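Putative bacterial transcription regulation protein (Staphylococcus aureus, PDB 3LUR) probably regulates transcription, binding small-molecule effectors through a barrel-like effector-binding domain. Local coordinates at residues 33-36 and 37-41. Residues are numbered along the deposited sequence; the frame is centred on the assembly and turned at random.
Sequences GFWQ and RCYQE. With EDO (1,2-ethanediol), chain F.
With its CG swung anti to the backbone N (chi1 177°), Phe34 lays its ring beside Cys38, one turn later in helix 24-41, whose SG points back toward the preceding turn. The pair forms an i to i+4 sulfur-aromatic contact: SG lies 4.2 Å from the centroid of the Phe34 ring, approaching obliquely, and comes closest to CE1. Both residues are buried, and both suit the inner side of a helix packed on the barrel of this effector-binding fold: the flat ring reaches Ile17 and Ile74 on the strands, while the small thiol touches Ile74 of strand 70-77 and Val43 and Ile44 of helix 43-50. Backbone hydrogen bonds from Arg37 N to Gly33 O and from Cys38 N to Phe34 O, the latter 3.0 Å, set the spacing.

Arg37 bends back at chi3 (-81°) over the preceding turn. One guanidinium face lies over Phe34 CA, which NH2 approaches to 3.3 Å; the guanidinium and ring planes, though only 17° apart, do not overlap as a stack. The long, flexible side chain can thus cover the backbone beside Gly33 while its charged end forms a salt bridge with Glu19 of strand 5-21. Farther round the helix, Trp35 CE3 meets Tyr39 CE2 at 4.0 Å, an apolar touch between large rings; the indole NE1 is hydrogen-bonded to Tyr72 OH.

An ethanediol, probably from the crystallisation liquor, bridges Arg37 and Glu41. Its O1 accepts a hydrogen bond from Arg37 NH1 and donates to Glu41 OE2, while its O2 donates to Glu41 OE1 at 2.6 Å.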
ATOM      1  N   GLY A  33      13.218   4.434   3.994  1.00 13.07           N
ATOM      2  CA  GLY A  33      14.094   3.845   4.973  1.00 12.56           C
ATOM      3  C   GLY A  33      13.509   2.576   5.576  1.00 12.04           C
ATOM      4  O   GLY A  33      14.239   1.641   5.885  1.00 12.48           O
ATOM      5  N   PHE A  34      12.194   2.566   5.770  1.00 10.57           N
ATOM      6  CA  PHE A  34      11.513   1.404   6.308  1.00  9.96           C
ATOM      7  C   PHE A  34      11.644   0.239   5.335  1.00  9.78           C
ATOM      8  O   PHE A  34      11.963  -0.886   5.753  1.00  9.14           O
ATOM      9  CB  PHE A  34      10.059   1.784   6.617  1.00  9.34           C
ATOM     10  CG  PHE A  34       9.202   0.661   7.115  1.00  8.89           C
ATOM     11  CD1 PHE A  34       9.722  -0.372   7.859  1.00 10.44           C
ATOM     12  CD2 PHE A  34       7.817   0.733   6.949  1.00  8.57           C
ATOM     13  CE1 PHE A  34       8.891  -1.393   8.334  1.00 11.09           C
ATOM     14  CE2 PHE A  34       6.994  -0.251   7.428  1.00  9.34           C
ATOM     15  CZ  PHE A  34       7.522  -1.315   8.128  1.00  9.32           C
ATOM     16  N   TRP A  35      11.430   0.497   4.031  1.00  9.46           N
ATOM     17  CA  TRP A  35      11.654  -0.533   3.025  1.00 10.24           C
ATOM     18  C   TRP A  35      13.114  -0.999   3.040  1.00 10.90           C
ATOM     19  O   TRP A  35      13.394  -2.200   2.955  1.00 10.29           O
ATOM     20  CB  TRP A  35      11.320  -0.015   1.613  1.00 10.64           C
ATOM     21  CG  TRP A  35       9.900  -0.009   1.293  1.00 10.30           C
ATOM     22  CD1 TRP A  35       9.059   1.054   1.335  1.00 10.60           C
ATOM     23  CD2 TRP A  35       9.119  -1.120   0.852  1.00  9.87           C
ATOM     24  NE1 TRP A  35       7.810   0.683   0.951  1.00 12.14           N
ATOM     25  CE2 TRP A  35       7.813  -0.643   0.632  1.00  9.95           C
ATOM     26  CE3 TRP A  35       9.392  -2.472   0.626  1.00 11.39           C
ATOM     27  CZ2 TRP A  35       6.779  -1.470   0.219  1.00 11.23           C
ATOM     28  CZ3 TRP A  35       8.368  -3.288   0.193  1.00 11.18           C
ATOM     29  CH2 TRP A  35       7.074  -2.783   0.007  1.00 11.14           C
ATOM     30  N   GLN A  36      14.048  -0.047   3.143  1.00 11.15           N
ATOM     31  CA  GLN A  36      15.477  -0.390   3.154  1.00 11.95           C
ATOM     32  C   GLN A  36      15.797  -1.340   4.325  1.00 11.37           C
ATOM     33  O   GLN A  36      16.489  -2.363   4.154  1.00 11.54           O
ATOM     34  CB  GLN A  36      16.347   0.879   3.246  1.00 12.35           C
ATOM     35  CG  GLN A  36      17.842   0.611   3.236  1.00 15.85           C
ATOM     36  CD  GLN A  36      18.702   1.886   3.229  1.00 19.91           C
ATOM     37  OE1 GLN A  36      18.192   3.011   3.273  1.00 24.45           O
ATOM     38  NE2 GLN A  36      20.014   1.700   3.189  1.00 22.40           N
ATOM     39  N   ARG A  37      15.302  -1.000   5.505  1.00 10.87           N
ATOM     40  CA  ARG A  37      15.523  -1.829   6.694  1.00 11.08           C
ATOM     41  C   ARG A  37      14.905  -3.227   6.527  1.00 10.88           C
ATOM     42  O   ARG A  37      15.555  -4.206   6.807  1.00 10.34           O
ATOM     43  CB  ARG A  37      15.019  -1.118   7.960  1.00 10.68           C
ATOM     44  CG  ARG A  37      15.915   0.077   8.342  1.00 11.82           C
ATOM     45  CD  ARG A  37      15.461   0.857   9.556  1.00 13.20           C
ATOM     46  NE  ARG A  37      14.404   1.832   9.284  1.00 12.66           N
ATOM     47  CZ  ARG A  37      13.103   1.661   9.532  1.00 14.54           C
ATOM     48  NH1 ARG A  37      12.635   0.522  10.042  1.00 13.65           N
ATOM     49  NH2 ARG A  37      12.253   2.654   9.274  1.00 14.71           N
ATOM     50  N   CYS A  38      13.661  -3.310   6.064  1.00 11.84           N
ATOM     51  CA  CYS A  38      13.023  -4.623   5.824  1.00 12.11           C
ATOM     52  C   CYS A  38      13.829  -5.461   4.846  1.00 12.86           C
ATOM     53  O   CYS A  38      13.998  -6.656   5.058  1.00 12.52           O
ATOM     54  CB  CYS A  38      11.625  -4.497   5.291  1.00 12.33           C
ATOM     55  SG  CYS A  38      10.437  -3.836   6.492  1.00 12.77           S
ATOM     56  N   TYR A  39      14.295  -4.837   3.755  1.00 13.50           N
ATOM     57  CA  TYR A  39      15.191  -5.540   2.842  1.00 14.01           C
ATOM     58  C   TYR A  39      16.431  -6.000   3.591  1.00 13.84           C
ATOM     59  O   TYR A  39      16.736  -7.188   3.606  1.00 14.31           O
ATOM     60  CB  TYR A  39      15.577  -4.664   1.636  1.00 14.24           C
ATOM     61  CG  TYR A  39      14.585  -4.768   0.510  1.00 15.94           C
ATOM     62  CD1 TYR A  39      14.470  -5.933  -0.218  1.00 17.48           C
ATOM     63  CD2 TYR A  39      13.763  -3.692   0.164  1.00 16.62           C
ATOM     64  CE1 TYR A  39      13.545  -6.046  -1.269  1.00 18.17           C
ATOM     65  CE2 TYR A  39      12.851  -3.791  -0.880  1.00 16.24           C
ATOM     66  CZ  TYR A  39      12.737  -4.971  -1.585  1.00 18.52           C
ATOM     67  OH  TYR A  39      11.829  -5.086  -2.606  1.00 19.22           O
ATOM     68  N   GLN A  40      17.111  -5.065   4.261  1.00 13.89           N
ATOM     69  CA  GLN A  40      18.370  -5.366   4.956  1.00 13.81           C
ATOM     70  C   GLN A  40      18.252  -6.496   5.978  1.00 12.97           C
ATOM     71  O   GLN A  40      19.188  -7.256   6.158  1.00 12.60           O
ATOM     72  CB  GLN A  40      18.920  -4.116   5.655  1.00 14.53           C
ATOM     73  CG  GLN A  40      19.393  -3.021   4.716  1.00 16.23           C
ATOM     74  CD  GLN A  40      19.723  -1.719   5.444  1.00 19.61           C
ATOM     75  OE1 GLN A  40      19.165  -1.417   6.515  1.00 22.25           O
ATOM     76  NE2 GLN A  40      20.619  -0.931   4.860  1.00 20.79           N
ATOM     77  N   GLU A  41      17.093  -6.605   6.622  1.00 12.06           N
ATOM     78  CA  GLU A  41      16.872  -7.602   7.679  1.00 11.89           C
ATOM     79  C   GLU A  41      16.390  -8.942   7.172  1.00 12.08           C
ATOM     80  O   GLU A  41      16.398  -9.917   7.912  1.00 11.58           O
ATOM     81  CB  GLU A  41      15.841  -7.094   8.693  1.00 11.47           C
ATOM     82  CG  GLU A  41      16.298  -5.922   9.491  1.00 10.74           C
ATOM     83  CD  GLU A  41      15.171  -5.296  10.290  1.00 11.16           C
ATOM     84  OE1 GLU A  41      14.109  -5.953  10.474  1.00 10.71           O
ATOM     85  OE2 GLU A  41      15.349  -4.146  10.730  1.00  9.30           O
TER
HETATM   86  C1  EDO F 160      12.318  -2.982   9.723  1.00 24.76           C
HETATM   87  O1  EDO F 160      13.165  -2.301  10.670  1.00 23.84           O
HETATM   88  C2  EDO F 160      11.346  -3.885  10.460  1.00 26.54           C
HETATM   89  O2  EDO F 160      12.062  -4.664  11.416  1.00 28.55           O